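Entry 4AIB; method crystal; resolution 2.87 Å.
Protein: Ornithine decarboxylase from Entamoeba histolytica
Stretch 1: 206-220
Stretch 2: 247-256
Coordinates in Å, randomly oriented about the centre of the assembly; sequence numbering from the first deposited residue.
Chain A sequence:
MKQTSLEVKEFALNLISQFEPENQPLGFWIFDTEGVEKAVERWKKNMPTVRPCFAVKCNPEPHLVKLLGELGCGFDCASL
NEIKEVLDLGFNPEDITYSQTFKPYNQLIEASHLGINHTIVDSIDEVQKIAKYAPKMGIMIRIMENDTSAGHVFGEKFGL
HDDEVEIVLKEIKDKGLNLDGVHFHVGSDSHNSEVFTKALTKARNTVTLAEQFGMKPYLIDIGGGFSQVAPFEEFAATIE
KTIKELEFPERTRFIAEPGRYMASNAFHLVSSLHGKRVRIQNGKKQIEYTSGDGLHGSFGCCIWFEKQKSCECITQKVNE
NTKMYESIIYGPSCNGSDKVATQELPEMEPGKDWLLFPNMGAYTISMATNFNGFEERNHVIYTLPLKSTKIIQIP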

# COMPACT_ATOMS: atom_id res chain seq x y z
N THR A 206 2.05 -36.23 -8.14
CA THR A 206 3.38 -35.73 -7.77
C THR A 206 3.97 -36.53 -6.61
O THR A 206 5.18 -36.71 -6.53
CB THR A 206 3.33 -34.22 -7.42
OG1 THR A 206 2.60 -33.51 -8.44
CG2 THR A 206 4.74 -33.63 -7.33
N VAL A 207 3.10 -37.00 -5.72
CA VAL A 207 3.51 -37.84 -4.58
C VAL A 207 4.08 -39.17 -5.06
O VAL A 207 5.19 -39.55 -4.67
CB VAL A 207 2.34 -38.08 -3.59
CG1 VAL A 207 2.72 -39.10 -2.53
CG2 VAL A 207 1.92 -36.78 -2.93
N THR A 208 3.34 -39.86 -5.93
CA THR A 208 3.77 -41.15 -6.49
C THR A 208 5.03 -41.02 -7.35
O THR A 208 5.85 -41.94 -7.39
CB THR A 208 2.65 -41.82 -7.32
OG1 THR A 208 2.01 -40.85 -8.15
CG2 THR A 208 1.62 -42.47 -6.41
N LEU A 209 5.17 -39.89 -8.03
CA LEU A 209 6.37 -39.59 -8.81
C LEU A 209 7.57 -39.40 -7.89
O LEU A 209 8.65 -39.94 -8.15
CB LEU A 209 6.15 -38.35 -9.69
CG LEU A 209 7.28 -37.86 -10.61
CD1 LEU A 209 7.64 -38.89 -11.68
CD2 LEU A 209 6.90 -36.54 -11.25
N ALA A 210 7.38 -38.63 -6.82
CA ALA A 210 8.43 -38.37 -5.83
C ALA A 210 8.77 -39.62 -5.02
O ALA A 210 9.92 -39.78 -4.58
CB ALA A 210 8.02 -37.23 -4.91
N GLU A 211 7.79 -40.49 -4.82
CA GLU A 211 8.00 -41.77 -4.14
C GLU A 211 8.91 -42.68 -4.96
O GLU A 211 9.67 -43.47 -4.40
CB GLU A 211 6.67 -42.47 -3.86
CG GLU A 211 5.98 -42.02 -2.58
CD GLU A 211 4.74 -42.83 -2.25
OE1 GLU A 211 3.95 -43.12 -3.18
OE2 GLU A 211 4.56 -43.19 -1.07
N GLN A 212 8.83 -42.55 -6.28
CA GLN A 212 9.71 -43.29 -7.19
C GLN A 212 11.13 -42.74 -7.18
O GLN A 212 12.09 -43.45 -7.49
CB GLN A 212 9.14 -43.27 -8.61
CG GLN A 212 7.95 -44.18 -8.84
CD GLN A 212 7.46 -44.17 -10.28
OE1 GLN A 212 7.26 -43.11 -10.87
NE2 GLN A 212 7.27 -45.35 -10.84
N PHE A 213 11.27 -41.47 -6.81
CA PHE A 213 12.58 -40.84 -6.62
C PHE A 213 13.25 -41.28 -5.31
O PHE A 213 14.36 -40.85 -5.00
CB PHE A 213 12.46 -39.31 -6.66
CG PHE A 213 12.53 -38.72 -8.05
CD1 PHE A 213 11.43 -38.78 -8.90
CD2 PHE A 213 13.68 -38.09 -8.49
CE1 PHE A 213 11.50 -38.24 -10.18
CE2 PHE A 213 13.75 -37.54 -9.76
CZ PHE A 213 12.66 -37.61 -10.61
N GLY A 214 12.56 -42.12 -4.55
CA GLY A 214 13.07 -42.62 -3.28
C GLY A 214 12.79 -41.67 -2.12
O GLY A 214 13.38 -41.79 -1.05
N MET A 215 11.87 -40.73 -2.35
CA MET A 215 11.49 -39.74 -1.34
C MET A 215 10.22 -40.16 -0.62
O MET A 215 9.40 -40.90 -1.18
CB MET A 215 11.30 -38.36 -1.98
CG MET A 215 12.55 -37.78 -2.61
SD MET A 215 12.15 -36.50 -3.82
CE MET A 215 13.78 -35.86 -4.18
N LYS A 216 10.05 -39.68 0.61
CA LYS A 216 8.86 -39.94 1.40
C LYS A 216 8.14 -38.63 1.72
O LYS A 216 8.37 -38.03 2.78
CB LYS A 216 9.22 -40.70 2.69
CG LYS A 216 9.96 -42.02 2.48
CD LYS A 216 9.01 -43.17 2.16
CE LYS A 216 9.75 -44.42 1.72
NZ LYS A 216 10.53 -45.05 2.82
N PRO A 217 7.26 -38.17 0.81
CA PRO A 217 6.53 -36.92 1.01
C PRO A 217 5.31 -37.12 1.92
O PRO A 217 4.40 -37.87 1.56
CB PRO A 217 6.08 -36.53 -0.41
CG PRO A 217 6.63 -37.57 -1.33
CD PRO A 217 6.92 -38.78 -0.49
N TYR A 218 5.31 -36.46 3.07
CA TYR A 218 4.27 -36.66 4.08
C TYR A 218 3.36 -35.44 4.28
O TYR A 218 2.46 -35.47 5.12
CB TYR A 218 4.91 -37.08 5.41
CG TYR A 218 5.58 -35.96 6.17
CD1 TYR A 218 6.87 -35.53 5.84
CD2 TYR A 218 4.93 -35.31 7.23
CE1 TYR A 218 7.48 -34.50 6.54
CE2 TYR A 218 5.53 -34.28 7.93
CZ TYR A 218 6.81 -33.88 7.58
OH TYR A 218 7.42 -32.86 8.27
N LEU A 219 3.60 -34.37 3.52
CA LEU A 219 2.87 -33.13 3.73
C LEU A 219 2.27 -32.58 2.44
O LEU A 219 2.97 -32.40 1.44
CB LEU A 219 3.77 -32.09 4.40
CG LEU A 219 3.13 -30.86 5.06
CD1 LEU A 219 2.22 -31.26 6.23
CD2 LEU A 219 4.21 -29.90 5.54
N ILE A 220 0.97 -32.31 2.47
CA ILE A 220 0.27 -31.69 1.36
C ILE A 220 -0.35 -30.37 1.82
O ILE A 220 -1.25 -30.36 2.67
CB ILE A 220 -0.81 -32.62 0.74
CG1 ILE A 220 -0.20 -33.94 0.25
CG2 ILE A 220 -1.59 -31.92 -0.37
CD1 ILE A 220 0.84 -33.82 -0.85
N GLU A 247 -6.60 -41.61 -2.28
CA GLU A 247 -5.84 -42.60 -1.51
C GLU A 247 -4.37 -42.22 -1.34
O GLU A 247 -3.48 -42.85 -1.93
CB GLU A 247 -5.99 -44.02 -2.09
CG GLU A 247 -7.37 -44.63 -1.91
CD GLU A 247 -7.46 -46.06 -2.40
OE1 GLU A 247 -6.42 -46.65 -2.77
OE2 GLU A 247 -8.59 -46.61 -2.40
N PHE A 248 -4.13 -41.18 -0.55
CA PHE A 248 -2.78 -40.75 -0.21
C PHE A 248 -2.14 -41.74 0.76
O PHE A 248 -2.84 -42.40 1.52
CB PHE A 248 -2.83 -39.35 0.43
CG PHE A 248 -2.98 -38.24 -0.56
CD1 PHE A 248 -4.25 -37.82 -0.97
CD2 PHE A 248 -1.87 -37.59 -1.09
CE1 PHE A 248 -4.40 -36.79 -1.89
CE2 PHE A 248 -2.01 -36.56 -2.00
CZ PHE A 248 -3.27 -36.16 -2.40
N PRO A 249 -0.79 -41.86 0.72
CA PRO A 249 -0.06 -42.74 1.64
C PRO A 249 -0.44 -42.54 3.11
O PRO A 249 -0.78 -41.43 3.52
CB PRO A 249 1.40 -42.34 1.41
CG PRO A 249 1.43 -41.92 -0.02
CD PRO A 249 0.10 -41.27 -0.30
N GLU A 250 -0.37 -43.62 3.88
CA GLU A 250 -0.81 -43.64 5.27
C GLU A 250 -0.14 -42.57 6.14
O GLU A 250 -0.75 -42.03 7.06
CB GLU A 250 -0.60 -45.03 5.87
CG GLU A 250 -1.57 -45.41 6.98
CD GLU A 250 -1.10 -44.99 8.36
OE1 GLU A 250 0.07 -45.28 8.71
OE2 GLU A 250 -1.90 -44.38 9.10
N ARG A 251 1.12 -42.25 5.82
CA ARG A 251 1.92 -41.28 6.58
C ARG A 251 1.59 -39.81 6.29
O ARG A 251 1.96 -38.94 7.08
CB ARG A 251 3.42 -41.53 6.35
CG ARG A 251 3.81 -41.77 4.90
CD ARG A 251 5.25 -41.39 4.63
NE ARG A 251 5.75 -41.96 3.38
CZ ARG A 251 5.49 -41.47 2.16
NH1 ARG A 251 4.74 -40.39 2.01
NH2 ARG A 251 5.99 -42.07 1.09
N THR A 252 0.91 -39.55 5.17
CA THR A 252 0.68 -38.17 4.70
C THR A 252 -0.28 -37.36 5.57
O THR A 252 -1.34 -37.85 5.98
CB THR A 252 0.15 -38.14 3.25
OG1 THR A 252 -1.05 -38.91 3.15
CG2 THR A 252 1.19 -38.68 2.28
N ARG A 253 0.10 -36.12 5.84
CA ARG A 253 -0.73 -35.18 6.60
C ARG A 253 -1.08 -33.96 5.74
O ARG A 253 -0.34 -33.61 4.81
CB ARG A 253 -0.02 -34.74 7.88
CG ARG A 253 0.32 -35.87 8.85
CD ARG A 253 -0.93 -36.48 9.47
NE ARG A 253 -0.63 -37.72 10.20
CZ ARG A 253 -0.68 -38.94 9.68
NH1 ARG A 253 -1.02 -39.12 8.41
NH2 ARG A 253 -0.38 -39.99 10.43
N PHE A 254 -2.20 -33.32 6.05
CA PHE A 254 -2.72 -32.23 5.23
C PHE A 254 -2.84 -30.91 5.98
O PHE A 254 -3.44 -30.85 7.05
CB PHE A 254 -4.07 -32.63 4.61
CG PHE A 254 -4.02 -33.88 3.78
CD1 PHE A 254 -3.64 -33.83 2.45
CD2 PHE A 254 -4.35 -35.11 4.34
CE1 PHE A 254 -3.58 -34.98 1.68
CE2 PHE A 254 -4.30 -36.27 3.57
CZ PHE A 254 -3.92 -36.20 2.24
N ILE A 255 -2.25 -29.87 5.41
CA ILE A 255 -2.36 -28.52 5.96
C ILE A 255 -2.91 -27.55 4.92
O ILE A 255 -2.86 -27.82 3.71
CB ILE A 255 -1.02 -28.00 6.53
CG1 ILE A 255 0.11 -28.08 5.49
CG2 ILE A 255 -0.66 -28.75 7.81
CD1 ILE A 255 1.34 -27.26 5.84
N ALA A 256 -3.44 -26.42 5.40
CA ALA A 256 -3.95 -25.36 4.53
C ALA A 256 -3.37 -24.02 4.95
O ALA A 256 -2.79 -23.90 6.03
CB ALA A 256 -5.47 -25.33 4.58

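The two stretches are joined most firmly by a salt bridge between side chains and by a short parallel β-ladder. Glu211, in the last turn of the helix of the first stretch, points its CA-to-CB bond toward the second stretch, and its OE2 lies 2.8 Å from NH2 of Arg251. Arg251 reaches this carboxylate with an extended side chain, chi2 and chi3 both t, which carries the guanidinium back along the loop that follows the helix. On the way the group lies with one face against the backbone at CA of Lys216 and N of Pro217. NH1 of Arg251 also comes within 2.6 Å of O of Pro217, but the angle is too poor for a hydrogen bond. Arg251 contributes the largest covered area of any residue in the contact, although its CA-to-CB bond points only sideways.

The ladder pairs Leu219 with Arg253 and Ile220 with Phe254. Arg253 N donates to Tyr218 O at 2.6 Å in a nearly straight bond, Ile220 N donates to Arg253 O at 3.0 Å, and Ile255 N donates to Ile220 O, also at 3.0 Å. Arg253 and Ile220 each use both N and O across the strands, as expected of parallel pairing, where one residue bonds to two that flank its partner. The same three carbonyls accept CA-H...O contacts: Thr252 CA to Tyr218 O at 3.3 Å, Leu219 CA to Arg253 O at 3.4 Å, and Phe254 CA to Ile220 O at 3.5 Å.

The approach to the second strand is shaped by a type I turn from Pro249 to Thr252. Within it Thr252 N bonds to Pro249 O at 3.0 Å, and Thr252 OG1 donates to the same Pro249 O at 2.6 Å. Arg253 turns its guanidinium back onto this turn rather than across the contact, with NH1 donating to Thr252 O at 2.8 Å and to Glu250 O at 3.2 Å.

Packing completes the interface. On the sheet face bearing Ile220 and Phe254, Ile220 CB sits 3.5 Å from Phe254 CD1, while Ile220 CG1 lies 3.9 Å from Phe248 CE2. Val207 CG2 meets the edge of the Phe248 ring, 4.0 Å from CE2, so this ring links helix and strand. Val207 CG1 also touches Pro249 CG at 4.0 Å. On the face of Leu219 and Arg253, Leu219 CD1 packs 3.9 Å from Ile255 CG1.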